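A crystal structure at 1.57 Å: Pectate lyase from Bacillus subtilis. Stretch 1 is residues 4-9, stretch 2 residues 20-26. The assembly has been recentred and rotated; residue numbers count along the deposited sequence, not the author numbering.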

# COMPACT_ATOMS: atom_id res chain seq x y z
N GLY A 4 -14.41 -11.14 13.20
CA GLY A 4 -13.98 -10.06 14.06
C GLY A 4 -13.07 -10.51 15.18
O GLY A 4 -12.30 -9.71 15.69
N HIS A 5 -13.17 -11.79 15.58
CA HIS A 5 -12.40 -12.34 16.72
C HIS A 5 -11.20 -13.20 16.29
O HIS A 5 -10.42 -13.63 17.13
CB HIS A 5 -13.29 -13.11 17.70
CG HIS A 5 -14.24 -12.23 18.47
ND1 HIS A 5 -15.48 -11.87 17.98
CD2 HIS A 5 -14.12 -11.63 19.68
CE1 HIS A 5 -16.08 -11.08 18.85
NE2 HIS A 5 -15.28 -10.93 19.89
N GLN A 6 -11.04 -13.42 14.99
CA GLN A 6 -9.94 -14.20 14.44
C GLN A 6 -8.61 -13.48 14.55
O GLN A 6 -8.54 -12.24 14.56
CB GLN A 6 -10.25 -14.60 13.00
CG GLN A 6 -11.21 -15.77 12.91
CD GLN A 6 -11.73 -15.98 11.52
OE1 GLN A 6 -11.10 -15.58 10.54
NE2 GLN A 6 -12.89 -16.60 11.42
N THR A 7 -7.54 -14.25 14.68
CA THR A 7 -6.21 -13.70 14.87
C THR A 7 -5.26 -14.33 13.88
O THR A 7 -5.59 -15.35 13.26
CB THR A 7 -5.68 -13.94 16.29
OG1 THR A 7 -5.64 -15.34 16.54
CG2 THR A 7 -6.57 -13.23 17.37
N LEU A 8 -4.08 -13.72 13.73
CA LEU A 8 -3.07 -14.23 12.79
C LEU A 8 -2.49 -15.53 13.35
O LEU A 8 -2.10 -15.60 14.51
CB LEU A 8 -1.95 -13.18 12.64
CG LEU A 8 -0.78 -13.52 11.72
CD1 LEU A 8 -1.32 -13.69 10.27
CD2 LEU A 8 0.25 -12.43 11.80
N GLY A 9 -2.40 -16.54 12.49
CA GLY A 9 -1.90 -17.86 12.94
C GLY A 9 -0.45 -17.72 13.38
O GLY A 9 0.29 -16.88 12.87
N GLY A 20 3.06 -11.57 18.42
CA GLY A 20 2.16 -11.87 17.30
C GLY A 20 1.05 -10.85 17.06
O GLY A 20 1.08 -9.73 17.61
N THR A 21 0.07 -11.22 16.23
CA THR A 21 -0.96 -10.26 15.86
C THR A 21 -2.36 -10.75 16.22
O THR A 21 -2.92 -11.62 15.56
CB THR A 21 -0.84 -9.87 14.37
OG1 THR A 21 0.47 -9.33 14.16
CG2 THR A 21 -1.87 -8.81 14.04
N THR A 22 -2.90 -10.19 17.31
CA THR A 22 -4.20 -10.61 17.78
C THR A 22 -5.23 -9.47 17.66
O THR A 22 -6.43 -9.69 17.95
CB THR A 22 -4.10 -11.04 19.28
OG1 THR A 22 -3.50 -9.99 20.03
CG2 THR A 22 -3.25 -12.38 19.43
N GLY A 23 -4.77 -8.27 17.27
CA GLY A 23 -5.65 -7.11 17.08
C GLY A 23 -6.57 -6.91 18.28
O GLY A 23 -6.10 -6.96 19.43
N GLY A 24 -7.87 -6.73 18.02
CA GLY A 24 -8.86 -6.48 19.08
C GLY A 24 -9.65 -7.70 19.52
O GLY A 24 -10.75 -7.57 20.09
N SER A 25 -9.10 -8.90 19.29
CA SER A 25 -9.82 -10.15 19.55
C SER A 25 -10.28 -10.31 21.00
O SER A 25 -11.27 -10.97 21.26
CB SER A 25 -8.99 -11.37 19.12
OG SER A 25 -7.75 -11.37 19.77
N LYS A 26 -9.57 -9.67 21.92
CA LYS A 26 -9.96 -9.72 23.33
C LYS A 26 -11.00 -8.66 23.69
O LYS A 26 -11.32 -8.52 24.87
CB LYS A 26 -8.73 -9.60 24.24
CG LYS A 26 -7.75 -10.80 24.13
CD LYS A 26 -6.56 -10.61 25.10
CE LYS A 26 -5.59 -11.80 25.13
NZ LYS A 26 -4.95 -12.14 23.79
O HOH W 1 0.23 -14.02 15.55

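In pectate lyase from Bacillus subtilis, residues 4-9 and 20-26 run in opposite directions: Leu8 lies nearest Thr21, Thr7 nearest Thr22 and His5 nearest Ser25, with CA-CA distances of 5.4, 4.7 and 4.4 Å, respectively. Neither segment forms a regular helix or strand, and together they bury a modest 300 Å², counting both sides.

One direct hydrogen bond joins the stretches, from Leu8 N to Thr21 O, at 3.0 Å and with an N-H...O angle of 160°. The short distance and nearly straight approach are those of a good amide-carbonyl bond. The remaining backbone polar groups of this residue pair, the Leu8 carbonyl and the Thr21 amide, are joined through water 1. The water donates to Leu8 O at 3.0 Å and accepts from Thr21 N at 2.9 Å, so it supplies what each group needs and bridges a gap of 5.2 Å between Leu8 O and Thr21 N. Leu8 and Thr21 are thus tied together twice, once directly and once through solvent.

Beyond Thr21 the second stretch folds into a type II' beta turn from Thr22 to Ser25, closed by Ser25 N donating to Thr22 O at 3.1 Å. Gly23 occupies the first of the two central positions with phi/psi of 50/-132; this positive phi is easily adopted by glycine, which has no CB to strain the backbone. The Ser25 side chain, with chi1 in the p rotamer, curls back so that Ser25 OG donates to Thr22 O at 2.8 Å. One carbonyl therefore accepts from both the amide and the hydroxyl of the same serine, reinforcing the turn from within.

Thr7 points its CA-to-CB bond toward the second stretch and sets its methyl against the turn: Thr7 CG2 lies 3.6 Å from Thr22 CA, 3.8 Å from Thr22 CB and 3.3 Å from Ser25 OG. The last is a close packing contact, since a methyl carbon offers the hydroxyl no conventional hydrogen bond; that hydroxyl is already engaged with Thr22 O. Thr7 OG1 stands farther off, 4.7 Å from Thr21 O, leaving the methyl to make the approach to the turn. Leu8 also directs its CA-to-CB bond toward its neighbor, and in its t,p rotamer it brings CD2 to 3.8 Å from Thr21 CB. Both residues are largely buried, yet the pair admits one ordered water, and this aliphatic contact lies beside the backbone hydrogen bond.

His5 starts sideways from the backbone, but its end comes nearer to the second stretch. Its ring meets Ser25 edge-on: His5 CD2 is 3.3 Å from Ser25 O, which sits near the ring plane. A polarized ring C-H can favorably face a carbonyl oxygen in this way, although such an interaction is far weaker than the amide bond at Leu8.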